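Local coordinates for 14L protein (Yaba-like disease virus, PDB 4EKX) that belongs to the poxviral interleukin-18-binding proteins and probably captures the host cytokine interleukin-18 through an immunoglobulin-like domain, at residues Ser33-Ile38 and Asn69-Asp74; Arg5-His10 and Leu89-Ile94. The protein carries 2 engineered substitutions. One frame throughout, in Å; residues are numbered along the deposited sequence.

Starting at the N terminus, Arg5-His10 lies on strand 6-12, and its partner Leu89-Ile94 comes only after most of the chain, so contact 2 closes a loop of 78 residues. Contact 1 is nested inside that loop: Ser33-Ile38 on strand 34-39 meets Asn69-Asp74, which leads into strand 72-78, after a further 30 residues. Both contacts join the same two antiparallel sheets of an immunoglobulin-like sandwich, one holding strands 6-12 and 72-78, the other the neighbouring strands 34-39 and 89-94. Their centres are about 7 Å apart. Backbone pairing of Tyr34 with Ile94 and of Ile38 with Thr90 ties the two contacts together within the second sheet.

Contact 1. Residues Ser33-Ile38 and Asn69-Asp74; sequences SYVYWI and NRPRAD
Val35 and Ala73 meet at the apolar centre, where strand 34-38 of one sheet faces strand 72-74 of the other in an immunoglobulin-like β-sandwich. With CG1 of Val35 anti to its carbonyl carbon (chi1 -64°), CG2 falls between N and C and rests on the opposing backbone, 3.4 Å from Ala73 N and 3.9 Å from Ala73 CB. The other branch, Val35 CG1, reaches Pro71 CG at 4.1 Å, the two side chains crossing at about a right angle. Pro71 also sets its CB over the backbone, 3.6 Å from Tyr34 CA. At the far end Ala73 CB lies 3.9 Å from Trp37 CD1. Trp37 NE1 donates a nearly straight hydrogen bond (162°) to Ala73 O at 2.9 Å. The acceptor lies close to the ring plane, whereas the donor stands well above the carbonyl plane, 65° out of it. Trp37 also packs on Cys23, one half of the disulfide linking the sheets. Beyond, Arg72 and Asp74, whose CB atoms point away from strand 34-38, form a salt bridge. Asp74 OD2 is hydrogen-bonded to the hydroxyl of Tyr59, while Arg72 NE meets Asp74 OD1 on its syn side at 2.9 Å, within the guanidinium plane.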
loop_
_atom_site.group_PDB
_atom_site.type_symbol
_atom_site.label_atom_id
_atom_site.label_comp_id
_atom_site.label_asym_id
_atom_site.label_seq_id
_atom_site.Cartn_x
_atom_site.Cartn_y
_atom_site.Cartn_z
ATOM N N SER D 33 -16.358 -8.849 -7.130
ATOM C CA SER D 33 -15.383 -8.212 -8.000
ATOM C C SER D 33 -13.996 -8.637 -7.597
ATOM O O SER D 33 -13.707 -8.824 -6.423
ATOM C CB SER D 33 -15.498 -6.689 -7.955
ATOM O OG SER D 33 -15.374 -6.226 -6.628
ATOM N N TYR D 34 -13.145 -8.822 -8.588
ATOM C CA TYR D 34 -11.790 -9.239 -8.297
ATOM C C TYR D 34 -10.879 -8.854 -9.441
ATOM O O TYR D 34 -11.347 -8.615 -10.547
ATOM C CB TYR D 34 -11.734 -10.749 -7.990
ATOM C CG TYR D 34 -12.499 -11.676 -8.918
ATOM C CD1 TYR D 34 -13.878 -11.843 -8.796
ATOM C CD2 TYR D 34 -11.829 -12.452 -9.877
ATOM C CE1 TYR D 34 -14.566 -12.714 -9.624
ATOM C CE2 TYR D 34 -12.513 -13.325 -10.704
ATOM C CZ TYR D 34 -13.879 -13.452 -10.579
ATOM O OH TYR D 34 -14.556 -14.325 -11.401
ATOM N N VAL D 35 -9.579 -8.775 -9.161
ATOM C CA VAL D 35 -8.589 -8.518 -10.198
ATOM C C VAL D 35 -7.509 -9.598 -10.195
ATOM O O VAL D 35 -7.258 -10.253 -9.185
ATOM C CB VAL D 35 -7.928 -7.128 -10.052
ATOM C CG1 VAL D 35 -8.965 -6.007 -10.251
ATOM C CG2 VAL D 35 -7.236 -6.996 -8.691
ATOM N N TYR D 36 -6.891 -9.802 -11.350
ATOM C CA TYR D 36 -5.745 -10.713 -11.439
ATOM C C TYR D 36 -4.985 -10.448 -12.711
ATOM O O TYR D 36 -5.448 -9.714 -13.592
ATOM C CB TYR D 36 -6.191 -12.171 -11.424
ATOM C CG TYR D 36 -7.138 -12.510 -12.548
ATOM C CD1 TYR D 36 -8.515 -12.263 -12.425
ATOM C CD2 TYR D 36 -6.670 -13.081 -13.734
ATOM C CE1 TYR D 36 -9.393 -12.578 -13.457
ATOM C CE2 TYR D 36 -7.545 -13.389 -14.770
ATOM C CZ TYR D 36 -8.908 -13.136 -14.625
ATOM O OH TYR D 36 -9.798 -13.439 -15.635
ATOM N N TRP D 37 -3.822 -11.081 -12.813
ATOM C CA TRP D 37 -2.917 -10.825 -13.911
ATOM C C TRP D 37 -2.972 -11.903 -15.003
ATOM O O TRP D 37 -3.218 -13.084 -14.725
ATOM C CB TRP D 37 -1.488 -10.691 -13.362
ATOM C CG TRP D 37 -1.287 -9.409 -12.569
ATOM C CD1 TRP D 37 -1.508 -9.216 -11.229
ATOM C CD2 TRP D 37 -0.859 -8.157 -13.091
ATOM N NE1 TRP D 37 -1.226 -7.904 -10.884
ATOM C CE2 TRP D 37 -0.831 -7.233 -12.012
ATOM C CE3 TRP D 37 -0.493 -7.714 -14.369
ATOM C CZ2 TRP D 37 -0.416 -5.913 -12.172
ATOM C CZ3 TRP D 37 -0.102 -6.395 -14.529
ATOM C CH2 TRP D 37 -0.069 -5.507 -13.434
ATOM N N ILE D 38 -2.764 -11.460 -16.244
ATOM C CA ILE D 38 -2.561 -12.345 -17.389
ATOM C C ILE D 38 -1.242 -11.931 -18.034
ATOM O O ILE D 38 -1.021 -10.747 -18.318
ATOM C CB ILE D 38 -3.710 -12.240 -18.413
ATOM C CG1 ILE D 38 -5.025 -12.721 -17.777
ATOM C CG2 ILE D 38 -3.373 -13.049 -19.681
ATOM C CD1 ILE D 38 -6.257 -12.651 -18.708
ATOM N N ASN D 69 -15.919 -1.658 -3.343
ATOM C CA ASN D 69 -14.923 -2.723 -3.246
ATOM C C ASN D 69 -13.646 -2.401 -4.018
ATOM O O ASN D 69 -13.699 -1.957 -5.170
ATOM N N ARG D 70 -12.500 -2.631 -3.380
ATOM C CA ARG D 70 -11.206 -2.385 -4.012
ATOM C C ARG D 70 -10.343 -3.638 -4.060
ATOM O O ARG D 70 -9.395 -3.802 -3.283
ATOM C CB ARG D 70 -10.454 -1.233 -3.339
ATOM C CD ARG D 70 -9.922 1.207 -3.655
ATOM N NE ARG D 70 -9.036 1.107 -4.817
ATOM C CZ ARG D 70 -8.998 2.004 -5.800
ATOM N N PRO D 71 -10.668 -4.538 -4.989
ATOM C CA PRO D 71 -9.842 -5.734 -5.159
ATOM C C PRO D 71 -8.414 -5.364 -5.562
ATOM O O PRO D 71 -8.198 -4.358 -6.238
ATOM C CB PRO D 71 -10.537 -6.484 -6.305
ATOM C CG PRO D 71 -11.366 -5.454 -7.003
ATOM C CD PRO D 71 -11.790 -4.482 -5.942
ATOM N N ARG D 72 -7.453 -6.176 -5.147
ATOM C CA ARG D 72 -6.048 -5.910 -5.455
ATOM C C ARG D 72 -5.294 -7.195 -5.796
ATOM O O ARG D 72 -5.500 -8.231 -5.166
ATOM C CB ARG D 72 -5.364 -5.215 -4.273
ATOM C CG ARG D 72 -3.897 -4.855 -4.534
ATOM C CD ARG D 72 -3.312 -4.034 -3.392
ATOM N NE ARG D 72 -1.858 -3.913 -3.511
ATOM C CZ ARG D 72 -1.101 -3.178 -2.706
ATOM N NH1 ARG D 72 -1.652 -2.469 -1.727
ATOM N NH2 ARG D 72 0.214 -3.143 -2.886
ATOM N N ALA D 73 -4.428 -7.117 -6.800
ATOM C CA ALA D 73 -3.502 -8.208 -7.072
ATOM C C ALA D 73 -2.149 -7.615 -7.386
ATOM O O ALA D 73 -2.036 -6.777 -8.282
ATOM C CB ALA D 73 -3.996 -9.076 -8.233
ATOM N N ASP D 74 -1.127 -8.043 -6.654
ATOM C CA ASP D 74 0.238 -7.627 -6.976
ATOM C C ASP D 74 0.935 -8.711 -7.807
ATOM O O ASP D 74 0.758 -9.920 -7.574
ATOM C CB ASP D 74 1.062 -7.336 -5.715
ATOM C CG ASP D 74 0.571 -6.108 -4.946
ATOM O OD1 ASP D 74 -0.289 -5.357 -5.458
ATOM O OD2 ASP D 74 1.067 -5.892 -3.820
#

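Contact 2. Residues Arg5-His10 and Leu89-Ile94; sequences RSVNIH and LTCVLI
Leu93 packs against Val7 where Leu89-Ile94 faces strand 6-10, which runs antiparallel to it in the other sheet. Its CB sits 4.0 Å from Val7 CB, both β-carbons directed at the opposite strand. CG is anti to the backbone N (chi1 166°), and from it the branch ending in CD2 extends toward Ser6, where Leu93 CD2 touches Ser6 O at 3.7 Å. The same methyl lies 4.3 Å from Arg5 NH2, at the margin of the contact; the charge of the guanidinium is paired outside the contact, through Arg5 NE with Asp95. Further in, Val7 CG2, itself anti to the backbone N, comes to 4.0 Å from Cys91 SG and equally near Cys91 O. Next along the strand, Ile9 meets the cysteine through two atoms, Ile9 CG1 at 4.1 Å and Ile9 CD1 at 4.2 Å from Cys91 CB. No hydrogen bond joins the segments, and their axes come no closer than 7.2 Å: the strands meet through side chains, which also touch the opposing backbone. Cys91 SG is bonded to Cys23 of strand 18-26, next to strand 6-12, and Ile9 also packs on Trp37. A disulfide between the two sheets, with a tryptophan beside it and aliphatic side chains around it, is the classic core of the immunoglobulin fold.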
loop_
_atom_site.group_PDB
_atom_site.type_symbol
_atom_site.label_atom_id
_atom_site.label_comp_id
_atom_site.label_asym_id
_atom_site.label_seq_id
_atom_site.Cartn_x
_atom_site.Cartn_y
_atom_site.Cartn_z
ATOM N N ARG D 5 -16.541 1.997 -12.351
ATOM C CA ARG D 5 -15.735 0.787 -12.499
ATOM C C ARG D 5 -14.422 1.090 -13.213
ATOM O O ARG D 5 -14.396 1.767 -14.244
ATOM C CB ARG D 5 -16.488 -0.307 -13.253
ATOM C CG ARG D 5 -17.677 -0.863 -12.493
ATOM C CD ARG D 5 -18.529 -1.743 -13.380
ATOM N NE ARG D 5 -17.861 -2.975 -13.806
ATOM C CZ ARG D 5 -17.445 -3.209 -15.047
ATOM N NH1 ARG D 5 -17.607 -2.290 -15.989
ATOM N NH2 ARG D 5 -16.881 -4.373 -15.351
ATOM N N SER D 6 -13.329 0.588 -12.660
ATOM C CA SER D 6 -12.035 0.864 -13.244
ATOM C C SER D 6 -11.013 -0.156 -12.765
ATOM O O SER D 6 -11.225 -0.863 -11.779
ATOM C CB SER D 6 -11.585 2.278 -12.883
ATOM O OG SER D 6 -11.189 2.354 -11.528
ATOM N N VAL D 7 -9.906 -0.237 -13.483
ATOM C CA VAL D 7 -8.796 -1.075 -13.064
ATOM C C VAL D 7 -7.544 -0.239 -13.303
ATOM O O VAL D 7 -7.457 0.497 -14.282
ATOM C CB VAL D 7 -8.776 -2.432 -13.818
ATOM C CG1 VAL D 7 -8.645 -2.227 -15.327
ATOM C CG2 VAL D 7 -7.677 -3.340 -13.283
ATOM N N ASN D 8 -6.612 -0.284 -12.368
ATOM C CA ASN D 8 -5.492 0.639 -12.420
ATOM C C ASN D 8 -4.222 -0.104 -12.029
ATOM O O ASN D 8 -4.252 -0.912 -11.112
ATOM C CB ASN D 8 -5.758 1.831 -11.469
ATOM C CG ASN D 8 -7.205 2.384 -11.578
ATOM O OD1 ASN D 8 -7.454 3.361 -12.290
ATOM N ND2 ASN D 8 -8.147 1.764 -10.859
ATOM N N ILE D 9 -3.119 0.158 -12.732
ATOM C CA ILE D 9 -1.820 -0.453 -12.409
ATOM C C ILE D 9 -0.808 0.595 -11.940
ATOM O O ILE D 9 -0.585 1.608 -12.609
ATOM C CB ILE D 9 -1.206 -1.168 -13.639
ATOM C CG1 ILE D 9 -2.111 -2.282 -14.155
ATOM C CG2 ILE D 9 0.206 -1.718 -13.319
ATOM C CD1 ILE D 9 -1.597 -2.897 -15.455
ATOM N N HIS D 10 -0.194 0.365 -10.784
ATOM C CA HIS D 10 0.944 1.178 -10.388
ATOM C C HIS D 10 2.219 0.401 -10.655
ATOM O O HIS D 10 2.311 -0.782 -10.321
ATOM C CB HIS D 10 0.886 1.547 -8.917
ATOM C CG HIS D 10 -0.021 2.701 -8.628
ATOM N ND1 HIS D 10 -1.393 2.625 -8.778
ATOM C CD2 HIS D 10 0.248 3.962 -8.225
ATOM C CE1 HIS D 10 -1.929 3.791 -8.456
ATOM N NE2 HIS D 10 -0.953 4.619 -8.121
ATOM N N LEU D 89 1.923 -7.100 -19.971
ATOM C CA LEU D 89 1.335 -7.609 -18.741
ATOM C C LEU D 89 -0.033 -6.960 -18.505
ATOM O O LEU D 89 -0.151 -5.738 -18.448
ATOM C CB LEU D 89 2.266 -7.340 -17.555
ATOM C CG LEU D 89 3.724 -7.794 -17.754
ATOM C CD1 LEU D 89 4.599 -7.321 -16.594
ATOM C CD2 LEU D 89 3.814 -9.300 -17.905
ATOM N N THR D 90 -1.061 -7.785 -18.377
ATOM C CA THR D 90 -2.423 -7.267 -18.273
ATOM C C THR D 90 -3.047 -7.530 -16.913
ATOM O O THR D 90 -2.992 -8.646 -16.405
ATOM C CB THR D 90 -3.319 -7.893 -19.359
ATOM O OG1 THR D 90 -2.811 -7.543 -20.651
ATOM C CG2 THR D 90 -4.769 -7.410 -19.227
ATOM N N CYS D 91 -3.639 -6.499 -16.314
ATOM C CA CYS D 91 -4.508 -6.732 -15.162
ATOM C C CYS D 91 -5.983 -6.623 -15.542
ATOM O O CYS D 91 -6.395 -5.700 -16.241
ATOM C CB CYS D 91 -4.192 -5.834 -13.967
ATOM S SG CYS D 91 -5.161 -6.380 -12.506
ATOM N N VAL D 92 -6.766 -7.586 -15.073
ATOM C CA VAL D 92 -8.158 -7.714 -15.475
ATOM C C VAL D 92 -9.050 -7.510 -14.267
ATOM O O VAL D 92 -8.796 -8.072 -13.207
ATOM C CB VAL D 92 -8.448 -9.109 -16.051
ATOM C CG1 VAL D 92 -9.896 -9.189 -16.596
ATOM C CG2 VAL D 92 -7.429 -9.462 -17.131
ATOM N N LEU D 93 -10.091 -6.704 -14.439
ATOM C CA LEU D 93 -11.159 -6.619 -13.450
ATOM C C LEU D 93 -12.323 -7.489 -13.892
ATOM O O LEU D 93 -12.841 -7.333 -14.996
ATOM C CB LEU D 93 -11.639 -5.171 -13.282
ATOM C CG LEU D 93 -12.970 -5.037 -12.523
ATOM C CD1 LEU D 93 -12.798 -5.394 -11.054
ATOM C CD2 LEU D 93 -13.551 -3.628 -12.668
ATOM N N ILE D 94 -12.719 -8.413 -13.027
ATOM C CA ILE D 94 -13.895 -9.243 -13.269
ATOM C C ILE D 94 -14.979 -8.879 -12.272
ATOM O O ILE D 94 -14.715 -8.765 -11.088
ATOM C CB ILE D 94 -13.566 -10.753 -13.127
ATOM C CG1 ILE D 94 -12.515 -11.167 -14.154
ATOM C CG2 ILE D 94 -14.832 -11.593 -13.308
ATOM C CD1 ILE D 94 -12.943 -10.963 -15.588
#